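Local atomic coordinates of GH127 beta-L-arabinofuranoside (Geobacillus stearothermophilus, PDB entry 4QK0), a protein that probably hydrolyses beta-L-arabinofuranosides, acting as a glycoside hydrolase of family GH127 that releases L-arabinose from its substrates. Residues E33-Q38 with L83-Y88; H53-F58 with D103-L108; R59-E64 with Y122-E127; G110-Q113 with Y118-T121. All coordinates share one frame; numbering follows the deposited sequence.

Contact 1: E33-Q38 with L83-Y88; sequences EVIPYQ and LEAVAY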
loop_
_atom_site.group_PDB
_atom_site.type_symbol
_atom_site.label_atom_id
_atom_site.label_comp_id
_atom_site.label_asym_id
_atom_site.label_seq_id
_atom_site.Cartn_x
_atom_site.Cartn_y
_atom_site.Cartn_z
ATOM N N GLU A 33 -15.963 -4.261 32.598
ATOM C CA GLU A 33 -14.706 -3.629 32.187
ATOM C C GLU A 33 -14.905 -2.437 31.260
ATOM O O GLU A 33 -14.437 -1.338 31.545
ATOM C CB GLU A 33 -13.814 -4.680 31.507
ATOM C CG GLU A 33 -12.580 -4.101 30.822
ATOM C CD GLU A 33 -11.630 -3.401 31.802
ATOM O OE1 GLU A 33 -11.098 -2.304 31.464
ATOM O OE2 GLU A 33 -11.414 -3.973 32.910
ATOM N N VAL A 34 -15.576 -2.652 30.134
ATOM C CA VAL A 34 -15.577 -1.638 29.108
ATOM C C VAL A 34 -16.311 -0.379 29.485
ATOM O O VAL A 34 -15.765 0.731 29.397
ATOM C CB VAL A 34 -16.157 -2.166 27.792
ATOM C CG1 VAL A 34 -16.063 -1.106 26.713
ATOM C CG2 VAL A 34 -15.435 -3.414 27.310
ATOM N N ILE A 35 -17.560 -0.508 29.917
ATOM C CA ILE A 35 -18.360 0.685 30.251
ATOM C C ILE A 35 -17.843 1.475 31.474
ATOM O O ILE A 35 -17.735 2.716 31.456
ATOM C CB ILE A 35 -19.843 0.281 30.386
ATOM C CG1 ILE A 35 -20.458 0.106 28.991
ATOM C CG2 ILE A 35 -20.631 1.270 31.236
ATOM C CD1 ILE A 35 -20.404 1.300 28.082
ATOM N N PRO A 36 -17.479 0.781 32.543
ATOM C CA PRO A 36 -16.821 1.507 33.646
ATOM C C PRO A 36 -15.519 2.236 33.286
ATOM O O PRO A 36 -15.312 3.377 33.719
ATOM C CB PRO A 36 -16.551 0.396 34.671
ATOM C CG PRO A 36 -17.669 -0.566 34.430
ATOM C CD PRO A 36 -17.754 -0.612 32.911
ATOM N N TYR A 37 -14.652 1.601 32.498
ATOM C CA TYR A 37 -13.400 2.251 32.074
ATOM C C TYR A 37 -13.703 3.501 31.254
ATOM O O TYR A 37 -13.093 4.563 31.462
ATOM C CB TYR A 37 -12.505 1.278 31.277
ATOM C CG TYR A 37 -11.162 1.864 30.903
ATOM C CD1 TYR A 37 -11.011 2.620 29.759
ATOM C CD2 TYR A 37 -10.060 1.718 31.740
ATOM C CE1 TYR A 37 -9.794 3.204 29.431
ATOM C CE2 TYR A 37 -8.829 2.288 31.414
ATOM C CZ TYR A 37 -8.706 3.016 30.253
ATOM O OH TYR A 37 -7.501 3.569 29.929
ATOM N N GLN A 38 -14.642 3.378 30.316
ATOM C CA GLN A 38 -14.986 4.538 29.505
ATOM C C GLN A 38 -15.574 5.651 30.327
ATOM O O GLN A 38 -15.335 6.831 30.045
ATOM C CB GLN A 38 -15.957 4.189 28.396
ATOM C CG GLN A 38 -15.362 3.416 27.220
ATOM C CD GLN A 38 -14.112 4.044 26.560
ATOM O OE1 GLN A 38 -14.225 5.048 25.859
ATOM N NE2 GLN A 38 -12.914 3.411 26.738
ATOM N N LEU A 83 -24.049 6.466 26.931
ATOM C CA LEU A 83 -25.449 6.373 27.446
ATOM C C LEU A 83 -26.268 5.287 26.744
ATOM O O LEU A 83 -27.001 4.539 27.381
ATOM C CB LEU A 83 -26.165 7.694 27.315
ATOM C CG LEU A 83 -25.678 8.788 28.292
ATOM C CD1 LEU A 83 -26.224 10.133 27.884
ATOM C CD2 LEU A 83 -26.089 8.468 29.708
ATOM N N GLU A 84 -26.089 5.160 25.440
ATOM C CA GLU A 84 -26.831 4.182 24.685
ATOM C C GLU A 84 -26.476 2.793 25.108
ATOM O O GLU A 84 -27.356 1.931 25.318
ATOM C CB GLU A 84 -26.643 4.360 23.176
ATOM C CG GLU A 84 -27.605 3.458 22.385
ATOM C CD GLU A 84 -27.343 3.388 20.879
ATOM O OE1 GLU A 84 -26.641 4.262 20.359
ATOM O OE2 GLU A 84 -27.877 2.460 20.220
ATOM N N ALA A 85 -25.197 2.525 25.248
ATOM C CA ALA A 85 -24.801 1.202 25.747
ATOM C C ALA A 85 -25.319 0.926 27.166
ATOM O O ALA A 85 -25.701 -0.199 27.497
ATOM C CB ALA A 85 -23.300 1.067 25.738
ATOM N N VAL A 86 -25.255 1.937 28.016
ATOM C CA VAL A 86 -25.699 1.793 29.409
ATOM C C VAL A 86 -27.181 1.429 29.441
ATOM O O VAL A 86 -27.563 0.512 30.135
ATOM C CB VAL A 86 -25.408 3.095 30.196
ATOM C CG1 VAL A 86 -26.273 3.197 31.430
ATOM C CG2 VAL A 86 -23.940 3.170 30.588
ATOM N N ALA A 87 -27.974 2.115 28.620
ATOM C CA ALA A 87 -29.386 1.746 28.394
ATOM C C ALA A 87 -29.587 0.296 28.127
ATOM O O ALA A 87 -30.419 -0.367 28.785
ATOM C CB ALA A 87 -29.960 2.552 27.250
ATOM N N TYR A 88 -28.801 -0.263 27.198
ATOM C CA TYR A 88 -28.960 -1.683 26.878
ATOM C C TYR A 88 -28.520 -2.548 28.024
ATOM O O TYR A 88 -29.078 -3.642 28.235
ATOM C CB TYR A 88 -28.204 -2.083 25.603
ATOM C CG TYR A 88 -28.611 -1.298 24.370
ATOM C CD1 TYR A 88 -29.943 -1.073 24.071
ATOM C CD2 TYR A 88 -27.659 -0.806 23.497
ATOM C CE1 TYR A 88 -30.321 -0.372 22.928
ATOM C CE2 TYR A 88 -28.019 -0.086 22.365
ATOM C CZ TYR A 88 -29.352 0.120 22.080
ATOM O OH TYR A 88 -29.702 0.845 20.972
#
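On the helix that offers Ala85 and Val86 to Ile35, the shortest polar bond runs within one turn, from the hydroxyl OH of Tyr88 to OE2 of Glu84 at 2.6 Å. Both helices belong to the GH127 catalytic domain, whose fold in this family is an (alpha/alpha)6 barrel, and helix 22-42 packs here against helix 76-92. Tyr88 reaches the anti lone pair of OE2, while OE1 of the same carboxylate forms a salt bridge with Arg419, so both oxygens of this buried acid have a partner. Helix 22-42 is kinked within 33-38, where Pro36, lacking an N-H, cannot bond back to the preceding turn; its main chain is also held from across the interface, since Trp82 NE1 hydrogen-bonds to Ile35 O. The packing proper depends on Ile35, whose CA lies 7.5 Å from the CA of Val86. Its two branches take separate tasks. CG2, anti to the backbone N because chi1 is -78°, meets CG2 of Val86 at 3.9 Å, methyl against methyl. The longer arm, CG1 with CD1, is bent at chi2 (-58°) and reaches the neighbouring residue. Alanine suits position 85 because its single methyl receives that arm without pushing the helices apart, and the branched valine beside it fills the flank. The closest touch sets Ile35 CD1 3.7 Å from Ala85 CB.

Contact 2: H53-F58 with D103-L108; sequences HAIENF and DDVIEL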
loop_
_atom_site.group_PDB
_atom_site.type_symbol
_atom_site.label_atom_id
_atom_site.label_comp_id
_atom_site.label_asym_id
_atom_site.label_seq_id
_atom_site.Cartn_x
_atom_site.Cartn_y
_atom_site.Cartn_z
ATOM N N HIS A 53 -12.338 15.443 28.377
ATOM C CA HIS A 53 -13.188 16.596 28.683
ATOM C C HIS A 53 -14.647 16.441 28.183
ATOM O O HIS A 53 -15.369 17.435 28.039
ATOM C CB HIS A 53 -12.587 17.904 28.101
ATOM C CG HIS A 53 -11.587 18.573 28.993
ATOM N ND1 HIS A 53 -11.903 19.665 29.771
ATOM C CD2 HIS A 53 -10.277 18.320 29.217
ATOM C CE1 HIS A 53 -10.840 20.040 30.458
ATOM N NE2 HIS A 53 -9.837 19.245 30.132
ATOM N N ALA A 54 -15.094 15.243 27.912
ATOM C CA ALA A 54 -16.382 15.119 27.218
ATOM C C ALA A 54 -17.529 15.588 28.128
ATOM O O ALA A 54 -18.466 16.246 27.665
ATOM C CB ALA A 54 -16.620 13.690 26.724
ATOM N N ILE A 55 -17.450 15.222 29.398
ATOM C CA ILE A 55 -18.478 15.597 30.380
ATOM C C ILE A 55 -18.271 17.069 30.768
ATOM O O ILE A 55 -19.224 17.852 30.846
ATOM C CB ILE A 55 -18.413 14.710 31.616
ATOM C CG1 ILE A 55 -18.675 13.241 31.275
ATOM C CG2 ILE A 55 -19.383 15.182 32.700
ATOM C CD1 ILE A 55 -20.070 12.953 30.783
ATOM N N GLU A 56 -17.011 17.429 30.967
ATOM C CA GLU A 56 -16.642 18.764 31.335
ATOM C C GLU A 56 -17.202 19.775 30.347
ATOM O O GLU A 56 -17.702 20.840 30.727
ATOM C CB GLU A 56 -15.099 18.862 31.480
ATOM C CG GLU A 56 -14.580 20.145 32.098
ATOM C CD GLU A 56 -15.189 20.450 33.460
ATOM O OE1 GLU A 56 -15.782 19.538 34.111
ATOM O OE2 GLU A 56 -15.085 21.629 33.870
ATOM N N ASN A 57 -17.097 19.487 29.060
ATOM C CA ASN A 57 -17.636 20.404 28.053
ATOM C C ASN A 57 -19.150 20.705 28.333
ATOM O O ASN A 57 -19.593 21.777 28.068
ATOM C CB ASN A 57 -17.487 19.839 26.643
ATOM C CG ASN A 57 -16.040 19.864 26.119
ATOM O OD1 ASN A 57 -15.210 20.658 26.538
ATOM N ND2 ASN A 57 -15.778 19.010 25.138
ATOM N N PHE A 58 -19.923 19.723 28.777
ATOM C CA PHE A 58 -21.357 19.952 29.060
ATOM C C PHE A 58 -21.541 20.753 30.335
ATOM O O PHE A 58 -22.415 21.609 30.413
ATOM C CB PHE A 58 -22.131 18.651 29.202
ATOM C CG PHE A 58 -22.397 17.969 27.903
ATOM C CD1 PHE A 58 -23.373 18.441 27.037
ATOM C CD2 PHE A 58 -21.661 16.851 27.539
ATOM C CE1 PHE A 58 -23.605 17.824 25.820
ATOM C CE2 PHE A 58 -21.899 16.222 26.341
ATOM C CZ PHE A 58 -22.847 16.711 25.469
ATOM N N ASP A 103 -28.854 9.077 34.785
ATOM C CA ASP A 103 -29.826 10.146 35.109
ATOM C C ASP A 103 -29.184 11.508 35.338
ATOM O O ASP A 103 -29.718 12.489 34.883
ATOM C CB ASP A 103 -30.732 9.734 36.292
ATOM C CG ASP A 103 -31.753 8.629 35.899
ATOM O OD1 ASP A 103 -32.034 8.441 34.691
ATOM O OD2 ASP A 103 -32.236 7.925 36.788
ATOM N N ASP A 104 -28.036 11.551 36.021
ATOM C CA ASP A 104 -27.357 12.797 36.330
ATOM C C ASP A 104 -26.762 13.404 35.067
ATOM O O ASP A 104 -26.781 14.619 34.896
ATOM C CB ASP A 104 -26.212 12.585 37.344
ATOM C CG ASP A 104 -26.709 12.210 38.762
ATOM O OD1 ASP A 104 -27.908 12.404 39.053
ATOM O OD2 ASP A 104 -25.879 11.731 39.592
ATOM N N VAL A 105 -26.187 12.564 34.206
ATOM C CA VAL A 105 -25.658 13.043 32.947
ATOM C C VAL A 105 -26.794 13.618 32.152
ATOM O O VAL A 105 -26.686 14.684 31.567
ATOM C CB VAL A 105 -24.993 11.898 32.136
ATOM C CG1 VAL A 105 -24.657 12.329 30.715
ATOM C CG2 VAL A 105 -23.748 11.399 32.854
ATOM N N ILE A 106 -27.919 12.929 32.160
ATOM C CA ILE A 106 -29.073 13.372 31.400
ATOM C C ILE A 106 -29.553 14.725 31.870
ATOM O O ILE A 106 -29.891 15.595 31.050
ATOM C CB ILE A 106 -30.186 12.303 31.457
ATOM C CG1 ILE A 106 -29.801 11.111 30.600
ATOM C CG2 ILE A 106 -31.507 12.861 30.960
ATOM C CD1 ILE A 106 -30.585 9.845 30.862
ATOM N N GLU A 107 -29.572 14.942 33.189
ATOM C CA GLU A 107 -30.045 16.251 33.709
ATOM C C GLU A 107 -29.069 17.342 33.338
ATOM O O GLU A 107 -29.457 18.460 33.021
ATOM C CB GLU A 107 -30.283 16.196 35.223
ATOM C CG GLU A 107 -31.505 15.345 35.683
ATOM C CD GLU A 107 -32.863 15.761 35.072
ATOM O OE1 GLU A 107 -33.079 16.969 34.780
ATOM O OE2 GLU A 107 -33.750 14.896 34.895
ATOM N N LEU A 108 -27.787 16.983 33.327
ATOM C CA LEU A 108 -26.748 17.887 32.851
ATOM C C LEU A 108 -26.937 18.247 31.388
ATOM O O LEU A 108 -26.896 19.418 31.010
ATOM C CB LEU A 108 -25.375 17.281 33.077
ATOM C CG LEU A 108 -24.200 18.054 32.497
ATOM C CD1 LEU A 108 -24.120 19.450 33.057
ATOM C CD2 LEU A 108 -22.911 17.298 32.812
#
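Leu108 reaches from helix 96-112 into the side of helix 54-61 and lodges against Phe58 and Ile55, in the GH127 catalytic domain. The axes of the short helical segments approach to 10.9 Å and make an angle of 43°, running in broadly the same direction. The tight end is at Leu108. Its CG is anti to the backbone N (chi1 174°), which carries the fork across to the other helix: CD2 sits 3.9 Å from Phe58 CB and 4.1 Å from Ile55 CG2, while CD1 rests on the Phe58 carbonyl, 3.8 Å from its O. Phe58 offers only its stem here, for its ring turns off toward Val79 of helix 76-92 and toward Leu109 and Ala112. One turn earlier the fit slackens: Ile55 CD1 comes no nearer than 4.5 Å to Val105 CG2, and Trp39 packs against both residues. Elsewhere on helix 96-112, too far from segment 53-58 to touch it, Asp103, Asp104 and Glu107 form salt bridges with Lys160, Lys100 and Arg162. With an alanine at Leu108, both terminal methyls would go, and a gap would probably open beside Phe58 CB and Ile55 CG2. Between these segments the chemistry is hydrocarbon against hydrocarbon or against a carbonyl, which implies that shape and burial, rather than directional bonds, set how the two helices fit.

Contact 3: R59-E64 with Y122-E127; sequences RIAAGE and YYTIKE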
loop_
_atom_site.group_PDB
_atom_site.type_symbol
_atom_site.label_atom_id
_atom_site.label_comp_id
_atom_site.label_asym_id
_atom_site.label_seq_id
_atom_site.Cartn_x
_atom_site.Cartn_y
_atom_site.Cartn_z
ATOM N N ARG A 59 -20.681 20.504 31.322
ATOM C CA ARG A 59 -20.654 21.347 32.490
ATOM C C ARG A 59 -20.445 22.793 32.131
ATOM O O ARG A 59 -21.169 23.676 32.626
ATOM C CB ARG A 59 -19.542 20.932 33.426
ATOM C CG ARG A 59 -19.928 19.773 34.277
ATOM C CD ARG A 59 -19.187 19.788 35.594
ATOM N NE ARG A 59 -19.368 18.473 36.128
ATOM C CZ ARG A 59 -18.572 17.443 35.869
ATOM N NH1 ARG A 59 -17.469 17.589 35.133
ATOM N NH2 ARG A 59 -18.887 16.266 36.377
ATOM N N ILE A 60 -19.412 23.060 31.330
ATOM C CA ILE A 60 -19.117 24.432 30.966
ATOM C C ILE A 60 -20.321 24.996 30.259
ATOM O O ILE A 60 -20.784 26.105 30.538
ATOM C CB ILE A 60 -17.854 24.505 30.108
ATOM C CG1 ILE A 60 -16.638 24.020 30.942
ATOM C CG2 ILE A 60 -17.631 25.917 29.613
ATOM C CD1 ILE A 60 -15.379 23.760 30.125
ATOM N N ALA A 61 -20.869 24.218 29.348
ATOM C CA ALA A 61 -21.990 24.708 28.548
ATOM C C ALA A 61 -23.212 24.986 29.416
ATOM O O ALA A 61 -24.014 25.802 29.062
ATOM C CB ALA A 61 -22.333 23.703 27.437
ATOM N N ALA A 62 -23.376 24.250 30.507
ATOM C CA ALA A 62 -24.526 24.450 31.392
ATOM C C ALA A 62 -24.254 25.587 32.346
ATOM O O ALA A 62 -25.079 25.910 33.166
ATOM C CB ALA A 62 -24.800 23.205 32.181
ATOM N N GLY A 63 -23.089 26.210 32.229
ATOM C CA GLY A 63 -22.707 27.289 33.149
ATOM C C GLY A 63 -22.361 26.817 34.553
ATOM O O GLY A 63 -22.502 27.571 35.493
ATOM N N GLU A 64 -21.900 25.583 34.685
ATOM C CA GLU A 64 -21.577 25.007 35.977
ATOM C C GLU A 64 -20.086 24.796 36.123
ATOM O O GLU A 64 -19.631 24.263 37.097
ATOM C CB GLU A 64 -22.311 23.681 36.146
ATOM C CG GLU A 64 -23.794 23.918 36.345
ATOM C CD GLU A 64 -24.655 22.690 36.132
ATOM O OE1 GLU A 64 -24.148 21.553 36.320
ATOM O OE2 GLU A 64 -25.844 22.881 35.767
ATOM N N TYR A 122 -19.537 22.437 21.503
ATOM C CA TYR A 122 -18.583 23.177 20.709
ATOM C C TYR A 122 -19.109 24.515 20.252
ATOM O O TYR A 122 -18.421 25.538 20.342
ATOM C CB TYR A 122 -18.197 22.336 19.507
ATOM C CG TYR A 122 -17.200 22.991 18.564
ATOM C CD1 TYR A 122 -17.638 23.760 17.517
ATOM C CD2 TYR A 122 -15.816 22.805 18.718
ATOM C CE1 TYR A 122 -16.735 24.372 16.649
ATOM C CE2 TYR A 122 -14.902 23.393 17.854
ATOM C CZ TYR A 122 -15.374 24.181 16.823
ATOM O OH TYR A 122 -14.518 24.824 15.990
ATOM N N TYR A 123 -20.341 24.528 19.749
ATOM C CA TYR A 123 -20.983 25.803 19.315
ATOM C C TYR A 123 -21.686 26.586 20.416
ATOM O O TYR A 123 -22.301 27.575 20.157
ATOM C CB TYR A 123 -21.962 25.520 18.199
ATOM C CG TYR A 123 -21.269 25.276 16.892
ATOM C CD1 TYR A 123 -20.629 26.308 16.227
ATOM C CD2 TYR A 123 -21.218 24.002 16.347
ATOM C CE1 TYR A 123 -19.998 26.082 15.012
ATOM C CE2 TYR A 123 -20.609 23.762 15.153
ATOM C CZ TYR A 123 -19.979 24.788 14.509
ATOM O OH TYR A 123 -19.396 24.524 13.303
ATOM N N THR A 124 -21.652 26.092 21.627
ATOM C CA THR A 124 -22.094 26.879 22.775
ATOM C C THR A 124 -20.911 27.540 23.458
ATOM O O THR A 124 -20.998 28.684 23.791
ATOM C CB THR A 124 -22.820 26.021 23.806
ATOM O OG1 THR A 124 -23.992 25.435 23.189
ATOM C CG2 THR A 124 -23.213 26.865 25.005
ATOM N N ILE A 125 -19.778 26.858 23.544
ATOM C CA ILE A 125 -18.612 27.381 24.257
ATOM C C ILE A 125 -17.557 27.981 23.339
ATOM O O ILE A 125 -17.143 29.118 23.504
ATOM C CB ILE A 125 -17.906 26.253 24.960
ATOM C CG1 ILE A 125 -18.776 25.687 26.051
ATOM C CG2 ILE A 125 -16.571 26.726 25.489
ATOM C CD1 ILE A 125 -18.319 24.312 26.452
ATOM N N LYS A 126 -17.141 27.224 22.346
ATOM C CA LYS A 126 -16.032 27.660 21.508
ATOM C C LYS A 126 -16.373 28.594 20.357
ATOM O O LYS A 126 -15.596 29.490 20.091
ATOM C CB LYS A 126 -15.298 26.478 20.939
ATOM C CG LYS A 126 -14.027 26.898 20.196
ATOM C CD LYS A 126 -12.984 25.825 20.311
ATOM C CE LYS A 126 -11.807 26.125 19.424
ATOM N NZ LYS A 126 -10.966 24.901 19.437
ATOM N N GLU A 127 -17.476 28.356 19.640
ATOM C CA GLU A 127 -17.856 29.232 18.542
ATOM C C GLU A 127 -19.293 29.586 18.667
ATOM O O GLU A 127 -20.064 29.293 17.778
ATOM C CB GLU A 127 -17.611 28.568 17.200
ATOM C CG GLU A 127 -16.212 28.045 17.083
ATOM C CD GLU A 127 -15.308 28.971 16.306
ATOM O OE1 GLU A 127 -14.249 29.293 16.889
ATOM O OE2 GLU A 127 -15.646 29.437 15.184
#
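Ala61 and Ile125 bring their backbones within 6.1 Å, CA to CA, where helix 54-61 runs out beside the short helix 122-126. The first segment ends in a Schellman motif: Glu64 N bonds back to Arg59 O and Gly63 N to Ile60 O, while Gly63 takes a positive phi of 72°, a conformation that a residue with a CB adopts less readily. Helix 122-126 widens into a pi-type turn: Tyr122 O accepts from Lys126 N (2.9 Å), as in an alpha-helix, and also from Glu127 N (3.1 Å), one residue farther on. Ile125 carries most of the contact. Its CD1 pushes against the flank of Ile60, 3.6 Å from CG2 and 3.7 Å from CB, and the two isoleucine side chains cross at about a right angle. The same methyl lies 3.9 Å from Ala61 N, an approach open to it because alanine leaves the backbone uncovered. Ala61 CB also meets Thr124 CG2 at 4.1 Å. Threonine serves two ends here: with chi1 at -61° its methyl lies anti to the backbone N and faces Ala61, while OG1, on another branch, hydrogen-bonds to Asn120 O and Gln114 NE2. The contact lies at the surface of the catalytic domain, its touching residues partly exposed, and it joins a helix end closed by a Schellman motif to a pi-type turn from a later part of the chain.

Contact 4: G110-Q113 with Y118-T121; sequences GRAQ and YLNT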
loop_
_atom_site.group_PDB
_atom_site.type_symbol
_atom_site.label_atom_id
_atom_site.label_comp_id
_atom_site.label_asym_id
_atom_site.label_seq_id
_atom_site.Cartn_x
_atom_site.Cartn_y
_atom_site.Cartn_z
ATOM N N GLY A 110 -29.765 18.275 29.876
ATOM C CA GLY A 110 -30.943 19.162 29.941
ATOM C C GLY A 110 -30.585 20.582 30.359
ATOM O O GLY A 110 -31.109 21.545 29.797
ATOM N N ARG A 111 -29.616 20.741 31.264
ATOM C CA ARG A 111 -29.157 22.126 31.615
ATOM C C ARG A 111 -28.236 22.745 30.593
ATOM O O ARG A 111 -28.160 23.937 30.520
ATOM C CB ARG A 111 -28.505 22.142 33.012
ATOM C CG ARG A 111 -29.473 21.655 34.111
ATOM C CD ARG A 111 -28.916 21.849 35.531
ATOM N NE ARG A 111 -27.630 21.177 35.804
ATOM C CZ ARG A 111 -27.484 19.893 36.148
ATOM N NH1 ARG A 111 -28.531 19.095 36.273
ATOM N NH2 ARG A 111 -26.282 19.385 36.342
ATOM N N ALA A 112 -27.508 21.950 29.787
ATOM C CA ALA A 112 -26.652 22.550 28.727
ATOM C C ALA A 112 -27.474 22.940 27.522
ATOM O O ALA A 112 -27.022 23.675 26.646
ATOM C CB ALA A 112 -25.582 21.558 28.304
ATOM N N GLN A 113 -28.677 22.388 27.402
ATOM C CA GLN A 113 -29.515 22.654 26.203
ATOM C C GLN A 113 -29.989 24.127 26.124
ATOM O O GLN A 113 -30.435 24.710 27.124
ATOM C CB GLN A 113 -30.754 21.751 26.202
ATOM C CG GLN A 113 -31.575 21.857 24.922
ATOM C CD GLN A 113 -32.661 20.814 24.862
ATOM O OE1 GLN A 113 -33.187 20.456 25.881
ATOM N NE2 GLN A 113 -32.931 20.256 23.671
ATOM N N TYR A 118 -31.369 23.542 20.743
ATOM C CA TYR A 118 -29.976 23.244 20.369
ATOM C C TYR A 118 -29.129 22.771 21.546
ATOM O O TYR A 118 -29.115 23.396 22.604
ATOM C CB TYR A 118 -29.358 24.484 19.764
ATOM C CG TYR A 118 -28.041 24.258 19.096
ATOM C CD1 TYR A 118 -27.974 23.649 17.839
ATOM C CD2 TYR A 118 -26.864 24.784 19.639
ATOM C CE1 TYR A 118 -26.753 23.480 17.178
ATOM C CE2 TYR A 118 -25.645 24.629 18.998
ATOM C CZ TYR A 118 -25.583 23.965 17.766
ATOM O OH TYR A 118 -24.387 23.769 17.131
ATOM N N LEU A 119 -28.451 21.640 21.343
ATOM C CA LEU A 119 -27.557 21.048 22.338
ATOM C C LEU A 119 -26.215 20.654 21.670
ATOM O O LEU A 119 -26.094 19.584 20.991
ATOM C CB LEU A 119 -28.172 19.792 22.887
ATOM C CG LEU A 119 -27.897 19.359 24.327
ATOM C CD1 LEU A 119 -27.980 17.864 24.429
ATOM C CD2 LEU A 119 -26.616 19.856 24.928
ATOM N N ASN A 120 -25.218 21.502 21.851
ATOM C CA ASN A 120 -23.905 21.255 21.226
ATOM C C ASN A 120 -22.868 22.064 21.964
ATOM O O ASN A 120 -22.934 23.299 21.958
ATOM C CB ASN A 120 -23.931 21.631 19.752
ATOM C CG ASN A 120 -22.633 21.285 19.035
ATOM O OD1 ASN A 120 -21.619 21.953 19.199
ATOM N ND2 ASN A 120 -22.670 20.237 18.237
ATOM N N THR A 121 -21.925 21.375 22.601
ATOM C CA THR A 121 -20.953 22.071 23.438
ATOM C C THR A 121 -19.997 22.931 22.647
ATOM O O THR A 121 -19.744 24.087 23.012
ATOM C CB THR A 121 -20.186 21.115 24.339
ATOM O OG1 THR A 121 -19.489 20.165 23.532
ATOM C CG2 THR A 121 -21.133 20.402 25.270
HETATM O O HOH W 1 -25.743 23.531 24.027
#
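This is a short-range contact in which the chain, having left helix 96-112 at Ala112 and Gln113, turns back so that Leu119 lies against the helix end before helix 122-126 begins. Only four residues separate the segments, and Gln113 and Leu119 stand 4.6 Å apart, CA to CA. Leu119 supplies the apolar half. Its CD2 meets Ala112 CB at 3.9 Å, and CG lies 4.2 Å from Gln113 CB; chi1 of -149° is well off a staggered value, suggesting some strain. Alanine suits the last helical turn because its small methyl lets the returning chain come close. Gln113 is extended, its CG anti to the backbone N (chi1 -173°), so that CG passes 3.7 Å from Tyr118 O and the amide NE2 goes on to bond Gly117 O and Ile166 O. Asn120 points away, its OD1 capping Tyr123 N at the start of the next helix. The polar half is a water: it donates to Ala112 O at 2.9 Å and accepts from Asn120 N at 3.0 Å, joining the helix end to the returning chain. If Leu119 were a serine, the methyl resting on Ala112 would be lost, and a gap is likely to open toward Phe58 and Tyr170, which also pack on this leucine. The chemistry implies a division of labour: hydrocarbon closes the turn, and the bound water satisfies backbone groups that do not bond each other directly.

Overall arrangement
The four contacts form a chain of packing through the helical catalytic domain, from contact 1, about 17 Å from the centre of the protein chain, to contact 3, about 32 Å out. Contact 1 touches contact 2 where Leu83 CD1 meets Val105 CG1 at 3.9 Å. Contacts 2 and 3 share helix 54-61, and contacts 2 and 4 share helix 96-112; Phe58 CE1 lies 3.7 Å from Leu119 CD2. Contact 4 is nested within the loop that contact 3 closes; their centres are about 8 Å apart, and a salt bridge from Glu64 OE2 to Arg111 NE ties them. Contacts 1 and 3 stay separate, their nearest atoms about 12 Å apart.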